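Local coordinates for capsid protein (Infectious hypodermal and hematopoietic necrosis virus, PDB 3N7X), which forms the icosahedral shell of a shrimp densovirus, a parvovirus, from sixty copies of one calcium-binding beta-barrel subunit, at residues A[61-74]-A[177-190]. Sequence-based numbering, arbitrary orientation.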
ATOM      1  N   ALA A  61      11.108 -97.220  39.785  1.00 21.18           N
ATOM      2  CA  ALA A  61      12.504 -97.679  39.854  1.00 23.02           C
ATOM      3  C   ALA A  61      12.804 -98.473  41.123  1.00 23.98           C
ATOM      4  O   ALA A  61      13.942 -98.512  41.602  1.00 24.39           O
ATOM      5  CB  ALA A  61      13.450 -96.483  39.761  1.00 21.21           C
ATOM      6  N   ASN A  62      11.776 -99.119  41.652  1.00 25.79           N
ATOM      7  CA  ASN A  62      11.906 -99.892  42.876  1.00 28.10           C
ATOM      8  C   ASN A  62      11.897-101.400  42.647  1.00 30.03           C
ATOM      9  O   ASN A  62      11.601-101.887  41.556  1.00 29.90           O
ATOM     10  CB  ASN A  62      10.755 -99.538  43.808  1.00 27.36           C
ATOM     11  CG  ASN A  62       9.411 -99.866  43.194  1.00 28.05           C
ATOM     12  OD1 ASN A  62       9.072 -99.374  42.112  1.00 27.60           O
ATOM     13  ND2 ASN A  62       8.640-100.710  43.872  1.00 26.58           N
ATOM     14  N   ASP A  63      12.221-102.119  43.714  1.00 32.73           N
ATOM     15  CA  ASP A  63      12.249-103.574  43.753  1.00 34.59           C
ATOM     16  C   ASP A  63      11.704-103.838  45.152  1.00 33.86           C
ATOM     17  O   ASP A  63      12.465-103.960  46.115  1.00 33.82           O
ATOM     18  CB  ASP A  63      13.687-104.082  43.656  1.00 40.40           C
ATOM     19  CG  ASP A  63      13.761-105.581  43.437  1.00 45.83           C
ATOM     20  OD1 ASP A  63      12.898-106.307  43.981  1.00 47.85           O
ATOM     21  OD2 ASP A  63      14.690-106.032  42.728  1.00 49.33           O
ATOM     22  N   GLY A  64      10.384-103.900  45.267  1.00 32.33           N
ATOM     23  CA  GLY A  64       9.778-104.090  46.569  1.00 30.58           C
ATOM     24  C   GLY A  64       9.432-102.710  47.103  1.00 30.95           C
ATOM     25  O   GLY A  64       8.892-101.881  46.373  1.00 31.37           O
ATOM     26  N   ASN A  65       9.743-102.443  48.364  1.00 30.06           N
ATOM     27  CA  ASN A  65       9.438-101.139  48.933  1.00 30.01           C
ATOM     28  C   ASN A  65      10.259-100.042  48.280  1.00 29.15           C
ATOM     29  O   ASN A  65      11.410-100.259  47.903  1.00 29.13           O
ATOM     30  CB  ASN A  65       9.689-101.145  50.437  1.00 32.76           C
ATOM     31  CG  ASN A  65       8.687-101.998  51.182  1.00 35.73           C
ATOM     32  OD1 ASN A  65       7.739-102.518  50.588  1.00 36.69           O
ATOM     33  ND2 ASN A  65       8.881-102.140  52.490  1.00 36.21           N
ATOM     34  N   PHE A  66       9.661 -98.861  48.151  1.00 26.55           N
ATOM     35  CA  PHE A  66      10.344 -97.734  47.538  1.00 25.04           C
ATOM     36  C   PHE A  66      11.651 -97.414  48.241  1.00 25.47           C
ATOM     37  O   PHE A  66      11.755 -97.534  49.461  1.00 26.79           O
ATOM     38  CB  PHE A  66       9.486 -96.463  47.592  1.00 23.23           C
ATOM     39  CG  PHE A  66       8.179 -96.559  46.860  1.00 22.16           C
ATOM     40  CD1 PHE A  66       8.097 -97.172  45.610  1.00 21.46           C
ATOM     41  CD2 PHE A  66       7.034 -95.969  47.393  1.00 20.02           C
ATOM     42  CE1 PHE A  66       6.895 -97.193  44.900  1.00 19.64           C
ATOM     43  CE2 PHE A  66       5.825 -95.983  46.691  1.00 18.94           C
ATOM     44  CZ  PHE A  66       5.755 -96.593  45.444  1.00 18.76           C
ATOM     45  N   ASP A  67      12.644 -97.003  47.463  1.00 25.62           N
ATOM     46  CA  ASP A  67      13.931 -96.573  48.003  1.00 25.98           C
ATOM     47  C   ASP A  67      14.455 -95.512  47.037  1.00 24.59           C
ATOM     48  O   ASP A  67      13.793 -95.191  46.051  1.00 23.88           O
ATOM     49  CB  ASP A  67      14.927 -97.740  48.132  1.00 28.13           C
ATOM     50  CG  ASP A  67      15.328 -98.331  46.795  1.00 31.60           C
ATOM     51  OD1 ASP A  67      15.688 -97.568  45.864  1.00 34.12           O
ATOM     52  OD2 ASP A  67      15.300 -99.573  46.682  1.00 33.27           O
ATOM     53  N   GLY A  68      15.626 -94.957  47.318  1.00 23.59           N
ATOM     54  CA  GLY A  68      16.172 -93.945  46.434  1.00 22.95           C
ATOM     55  C   GLY A  68      17.507 -94.379  45.865  1.00 23.07           C
ATOM     56  O   GLY A  68      18.413 -93.563  45.705  1.00 23.84           O
ATOM     57  N   LYS A  69      17.622 -95.661  45.539  1.00 22.37           N
ATOM     58  CA  LYS A  69      18.870 -96.206  45.018  1.00 22.81           C
ATOM     59  C   LYS A  69      19.074 -96.119  43.505  1.00 21.82           C
ATOM     60  O   LYS A  69      20.203 -95.943  43.044  1.00 20.26           O
ATOM     61  CB  LYS A  69      19.006 -97.664  45.456  1.00 22.33           C
ATOM     62  CG  LYS A  69      18.955 -97.861  46.956  1.00 24.69           C
ATOM     63  CD  LYS A  69      18.997 -99.341  47.313  1.00 25.77           C
ATOM     64  CE  LYS A  69      19.005 -99.549  48.818  1.00 27.73           C
ATOM     65  NZ  LYS A  69      18.933-100.992  49.178  1.00 29.35           N
ATOM     66  N   ASN A  70      17.996 -96.249  42.733  1.00 21.20           N
ATOM     67  CA  ASN A  70      18.121 -96.211  41.280  1.00 21.41           C
ATOM     68  C   ASN A  70      17.202 -95.241  40.558  1.00 21.72           C
ATOM     69  O   ASN A  70      16.176 -94.811  41.085  1.00 23.27           O
ATOM     70  CB  ASN A  70      17.894 -97.604  40.683  1.00 21.94           C
ATOM     71  CG  ASN A  70      18.789 -98.655  41.294  1.00 22.55           C
ATOM     72  OD1 ASN A  70      18.441 -99.263  42.304  1.00 23.08           O
ATOM     73  ND2 ASN A  70      19.956 -98.869  40.692  1.00 21.47           N
ATOM     74  N   LEU A  71      17.590 -94.917  39.330  1.00 21.36           N
ATOM     75  CA  LEU A  71      16.832 -94.032  38.458  1.00 20.30           C
ATOM     76  C   LEU A  71      17.098 -94.501  37.036  1.00 20.44           C
ATOM     77  O   LEU A  71      18.160 -95.059  36.754  1.00 20.08           O
ATOM     78  CB  LEU A  71      17.300 -92.579  38.610  1.00 18.43           C
ATOM     79  CG  LEU A  71      16.990 -91.854  39.924  1.00 18.93           C
ATOM     80  CD1 LEU A  71      17.662 -90.483  39.932  1.00 17.08           C
ATOM     81  CD2 LEU A  71      15.482 -91.716  40.093  1.00 16.06           C
ATOM     82  N   TYR A  72      16.133 -94.307  36.146  1.00 20.67           N
ATOM     83  CA  TYR A  72      16.339 -94.694  34.763  1.00 20.82           C
ATOM     84  C   TYR A  72      17.198 -93.603  34.165  1.00 21.76           C
ATOM     85  O   TYR A  72      17.036 -92.429  34.494  1.00 23.03           O
ATOM     86  CB  TYR A  72      15.024 -94.759  33.994  1.00 20.68           C
ATOM     87  CG  TYR A  72      14.101 -95.861  34.431  1.00 22.77           C
ATOM     88  CD1 TYR A  72      13.195 -95.667  35.472  1.00 22.37           C
ATOM     89  CD2 TYR A  72      14.121 -97.103  33.794  1.00 23.07           C
ATOM     90  CE1 TYR A  72      12.326 -96.682  35.866  1.00 24.49           C
ATOM     91  CE2 TYR A  72      13.260 -98.123  34.178  1.00 23.42           C
ATOM     92  CZ  TYR A  72      12.365 -97.909  35.214  1.00 25.39           C
ATOM     93  OH  TYR A  72      11.509 -98.920  35.596  1.00 26.28           O
ATOM     94  N   CYS A  73      18.118 -93.986  33.292  1.00 22.22           N
ATOM     95  CA  CYS A  73      18.986 -93.013  32.658  1.00 23.26           C
ATOM     96  C   CYS A  73      18.778 -93.006  31.151  1.00 23.14           C
ATOM     97  O   CYS A  73      18.602 -94.059  30.540  1.00 24.74           O
ATOM     98  CB  CYS A  73      20.450 -93.332  32.975  1.00 23.56           C
ATOM     99  SG  CYS A  73      21.649 -92.303  32.084  1.00 27.93           S
ATOM    100  N   LEU A  74      18.771 -91.817  30.559  1.00 22.88           N
ATOM    101  CA  LEU A  74      18.631 -91.690  29.114  1.00 23.57           C
ATOM    102  C   LEU A  74      19.855 -90.929  28.622  1.00 23.83           C
ATOM    103  O   LEU A  74      19.909 -89.701  28.693  1.00 25.60           O
ATOM    104  CB  LEU A  74      17.354 -90.932  28.742  1.00 22.75           C
ATOM    105  CG  LEU A  74      17.192 -90.655  27.239  1.00 24.10           C
ATOM    106  CD1 LEU A  74      17.377 -91.933  26.436  1.00 22.95           C
ATOM    107  CD2 LEU A  74      15.821 -90.064  26.977  1.00 22.30           C
ATOM    108  N   ASN A 177      14.804 -99.222  25.865  1.00 21.19           N
ATOM    109  CA  ASN A 177      14.339 -98.373  26.951  1.00 20.51           C
ATOM    110  C   ASN A 177      15.492 -97.824  27.784  1.00 19.37           C
ATOM    111  O   ASN A 177      16.599 -98.366  27.775  1.00 17.90           O
ATOM    112  CB  ASN A 177      13.438 -99.217  27.873  1.00 20.08           C
ATOM    113  CG  ASN A 177      12.464 -98.383  28.692  1.00 19.70           C
ATOM    114  OD1 ASN A 177      11.366 -98.058  28.230  1.00 20.86           O
ATOM    115  ND2 ASN A 177      12.863 -98.033  29.908  1.00 17.08           N
ATOM    116  N   PRO A 178      15.252 -96.711  28.489  1.00 19.50           N
ATOM    117  CA  PRO A 178      16.310 -96.150  29.331  1.00 19.95           C
ATOM    118  C   PRO A 178      16.527 -97.212  30.411  1.00 21.12           C
ATOM    119  O   PRO A 178      15.567 -97.827  30.874  1.00 20.44           O
ATOM    120  CB  PRO A 178      15.665 -94.885  29.885  1.00 18.68           C
ATOM    121  CG  PRO A 178      14.812 -94.436  28.730  1.00 18.29           C
ATOM    122  CD  PRO A 178      14.177 -95.725  28.264  1.00 17.92           C
ATOM    123  N   GLN A 179      17.775 -97.436  30.806  1.00 22.07           N
ATOM    124  CA  GLN A 179      18.075 -98.456  31.806  1.00 22.28           C
ATOM    125  C   GLN A 179      18.337 -97.897  33.201  1.00 23.29           C
ATOM    126  O   GLN A 179      18.704 -96.730  33.358  1.00 24.21           O
ATOM    127  CB  GLN A 179      19.275 -99.282  31.338  1.00 22.01           C
ATOM    128  CG  GLN A 179      19.036 -99.985  30.013  1.00 21.85           C
ATOM    129  CD  GLN A 179      17.842-100.925  30.074  1.00 23.32           C
ATOM    130  OE1 GLN A 179      17.784-101.811  30.926  1.00 25.02           O
ATOM    131  NE2 GLN A 179      16.887-100.738  29.168  1.00 22.11           N
ATOM    132  N   LEU A 180      18.146 -98.737  34.215  1.00 22.38           N
ATOM    133  CA  LEU A 180      18.363 -98.312  35.591  1.00 22.27           C
ATOM    134  C   LEU A 180      19.833 -98.146  35.946  1.00 22.87           C
ATOM    135  O   LEU A 180      20.680 -98.960  35.576  1.00 24.03           O
ATOM    136  CB  LEU A 180      17.718 -99.298  36.565  1.00 20.90           C
ATOM    137  CG  LEU A 180      16.192 -99.267  36.679  1.00 21.50           C
ATOM    138  CD1 LEU A 180      15.753-100.312  37.696  1.00 17.69           C
ATOM    139  CD2 LEU A 180      15.720 -97.876  37.105  1.00 18.27           C
ATOM    140  N   VAL A 181      20.121 -97.075  36.673  1.00 23.51           N
ATOM    141  CA  VAL A 181      21.471 -96.765  37.115  1.00 22.39           C
ATOM    142  C   VAL A 181      21.418 -96.572  38.625  1.00 22.55           C
ATOM    143  O   VAL A 181      20.516 -95.910  39.142  1.00 22.81           O
ATOM    144  CB  VAL A 181      21.991 -95.471  36.449  1.00 22.13           C
ATOM    145  CG1 VAL A 181      23.292 -95.034  37.095  1.00 24.09           C
ATOM    146  CG2 VAL A 181      22.209 -95.704  34.963  1.00 21.65           C
ATOM    147  N   THR A 182      22.370 -97.160  39.335  1.00 22.06           N
ATOM    148  CA  THR A 182      22.397 -97.028  40.782  1.00 22.65           C
ATOM    149  C   THR A 182      23.043 -95.700  41.150  1.00 23.25           C
ATOM    150  O   THR A 182      24.229 -95.488  40.902  1.00 24.04           O
ATOM    151  CB  THR A 182      23.182 -98.184  41.429  1.00 21.56           C
ATOM    152  OG1 THR A 182      22.543 -99.425  41.105  1.00 21.80           O
ATOM    153  CG2 THR A 182      23.222 -98.028  42.940  1.00 17.84           C
ATOM    154  N   VAL A 183      22.255 -94.807  41.739  1.00 23.58           N
ATOM    155  CA  VAL A 183      22.754 -93.493  42.122  1.00 24.38           C
ATOM    156  C   VAL A 183      23.189 -93.416  43.587  1.00 26.19           C
ATOM    157  O   VAL A 183      24.054 -92.615  43.936  1.00 27.67           O
ATOM    158  CB  VAL A 183      21.694 -92.403  41.839  1.00 22.88           C
ATOM    159  CG1 VAL A 183      21.391 -92.353  40.353  1.00 21.36           C
ATOM    160  CG2 VAL A 183      20.427 -92.696  42.603  1.00 21.21           C
ATOM    161  N   GLN A 184      22.589 -94.247  44.436  1.00 27.59           N
ATOM    162  CA  GLN A 184      22.912 -94.287  45.863  1.00 28.90           C
ATOM    163  C   GLN A 184      22.612 -95.672  46.401  1.00 29.04           C
ATOM    164  O   GLN A 184      21.494 -95.937  46.851  1.00 29.47           O
ATOM    165  CB  GLN A 184      22.075 -93.280  46.651  1.00 31.24           C
ATOM    166  CG  GLN A 184      22.710 -91.924  46.830  1.00 36.41           C
ATOM    167  CD  GLN A 184      24.125 -92.016  47.358  1.00 39.39           C
ATOM    168  OE1 GLN A 184      24.437 -92.874  48.192  1.00 39.28           O
ATOM    169  NE2 GLN A 184      24.992 -91.123  46.885  1.00 41.67           N
ATOM    170  N   SER A 185      23.607 -96.550  46.364  1.00 28.90           N
ATOM    171  CA  SER A 185      23.430 -97.921  46.832  1.00 29.07           C
ATOM    172  C   SER A 185      22.910 -98.035  48.264  1.00 29.05           C
ATOM    173  O   SER A 185      22.274 -99.026  48.612  1.00 28.81           O
ATOM    174  CB  SER A 185      24.746 -98.690  46.706  1.00 27.85           C
ATOM    175  OG  SER A 185      25.761 -98.069  47.473  1.00 31.10           O
ATOM    176  N   THR A 186      23.165 -97.021  49.088  1.00 29.53           N
ATOM    177  CA  THR A 186      22.719 -97.053  50.481  1.00 31.51           C
ATOM    178  C   THR A 186      21.457 -96.239  50.765  1.00 31.34           C
ATOM    179  O   THR A 186      21.065 -96.090  51.924  1.00 32.10           O
ATOM    180  CB  THR A 186      23.825 -96.535  51.430  1.00 33.64           C
ATOM    181  OG1 THR A 186      24.071 -95.141  51.175  1.00 34.88           O
ATOM    182  CG2 THR A 186      25.110 -97.323  51.224  1.00 33.07           C
ATOM    183  N   ALA A 187      20.820 -95.721  49.719  1.00 30.08           N
ATOM    184  CA  ALA A 187      19.622 -94.902  49.887  1.00 28.39           C
ATOM    185  C   ALA A 187      18.329 -95.667  50.152  1.00 27.58           C
ATOM    186  O   ALA A 187      17.519 -95.881  49.248  1.00 27.17           O
ATOM    187  CB  ALA A 187      19.442 -94.003  48.676  1.00 28.83           C
ATOM    188  N   ALA A 188      18.131 -96.074  51.398  1.00 25.85           N
ATOM    189  CA  ALA A 188      16.912 -96.781  51.753  1.00 25.67           C
ATOM    190  C   ALA A 188      15.761 -95.776  51.675  1.00 25.30           C
ATOM    191  O   ALA A 188      14.644 -96.125  51.292  1.00 26.71           O
ATOM    192  CB  ALA A 188      17.027 -97.350  53.162  1.00 22.34           C
ATOM    193  N   ASN A 189      16.051 -94.529  52.044  1.00 24.40           N
ATOM    194  CA  ASN A 189      15.067 -93.446  52.017  1.00 23.79           C
ATOM    195  C   ASN A 189      14.709 -93.083  50.576  1.00 23.68           C
ATOM    196  O   ASN A 189      15.529 -92.521  49.843  1.00 22.24           O
ATOM    197  CB  ASN A 189      15.628 -92.222  52.744  1.00 23.86           C
ATOM    198  CG  ASN A 189      14.809 -90.972  52.499  1.00 23.95           C
ATOM    199  OD1 ASN A 189      13.592 -91.036  52.325  1.00 25.50           O
ATOM    200  ND2 ASN A 189      15.470 -89.824  52.498  1.00 24.49           N
ATOM    201  N   TYR A 190      13.475 -93.389  50.176  1.00 22.85           N
ATOM    202  CA  TYR A 190      13.042 -93.127  48.810  1.00 22.48           C
ATOM    203  C   TYR A 190      12.976 -91.651  48.431  1.00 22.81           C
ATOM    204  O   TYR A 190      12.859 -91.324  47.251  1.00 22.80           O
ATOM    205  CB  TYR A 190      11.690 -93.804  48.542  1.00 20.84           C
ATOM    206  CG  TYR A 190      10.483 -93.043  49.036  1.00 21.76           C
ATOM    207  CD1 TYR A 190      10.396 -92.609  50.359  1.00 21.50           C
ATOM    208  CD2 TYR A 190       9.414 -92.766  48.178  1.00 22.31           C
ATOM    209  CE1 TYR A 190       9.275 -91.918  50.816  1.00 22.79           C
ATOM    210  CE2 TYR A 190       8.285 -92.076  48.623  1.00 21.73           C
ATOM    211  CZ  TYR A 190       8.222 -91.654  49.942  1.00 22.59           C
ATOM    212  OH  TYR A 190       7.113 -90.967  50.387  1.00 19.98           O
TER
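A61 sets its methyl against CD2 of L180, in strand 179-182, which pairs antiparallel with strand 70-74 inside one sheet of the capsid beta-barrel; strand 264-268 flanks 70-74 and strand 161-164 flanks 179-182. Ahead of the strand, F66 meets Y190 through its CB, while the two rings lie nearly parallel (planes at 15°) but slid so far apart that they barely overlap. Y190 also meets the ring of Y55 from a neighbouring subunit, which carries this end of the contact to the subunit interface. D67 shapes an Asx turn: with CG placed between backbone N and carbonyl carbon (chi1 65°), OD1 reaches forward to accept the N-H of K69, which meets it from above the carboxylate plane. G68 N donates to A187 O, and with no side chain G68 lets the backbone pass close to N189 O and the A187 methyl, whose CB lies 3.2 Å from G68 O. K69 stretches its methylenes past the Q184 and S185 carbonyls, CG coming 3.2 Å from Q184 O. K69 O accepts from two donors, V183 N at 2.7 Å and Q184 N at 3.2 Å, just before strand 70-74 begins and just after strand 179-182 ends. N70 reaches across to T182, ND2 lying 2.7 Å from OG1 in a bent, weak bond. L71 and V181 exchange both backbone bonds, while L71 packs CD1 on V183 CG1 and leans on F265 and R267 of strand 264-268. Y72 offers a broad flat face to L180, whose CD2 sits 3.5 Å from the ring centroid and only 3° off the normal, a CH-pi contact; D59 holds the phenol OH. C73, on the same side of the sheet as L71 and V181, rests its CB on V181 CG2 at 3.6 Å. Beyond it, L74 brings CD1 to within 4.3 Å of CG on the P178 ring.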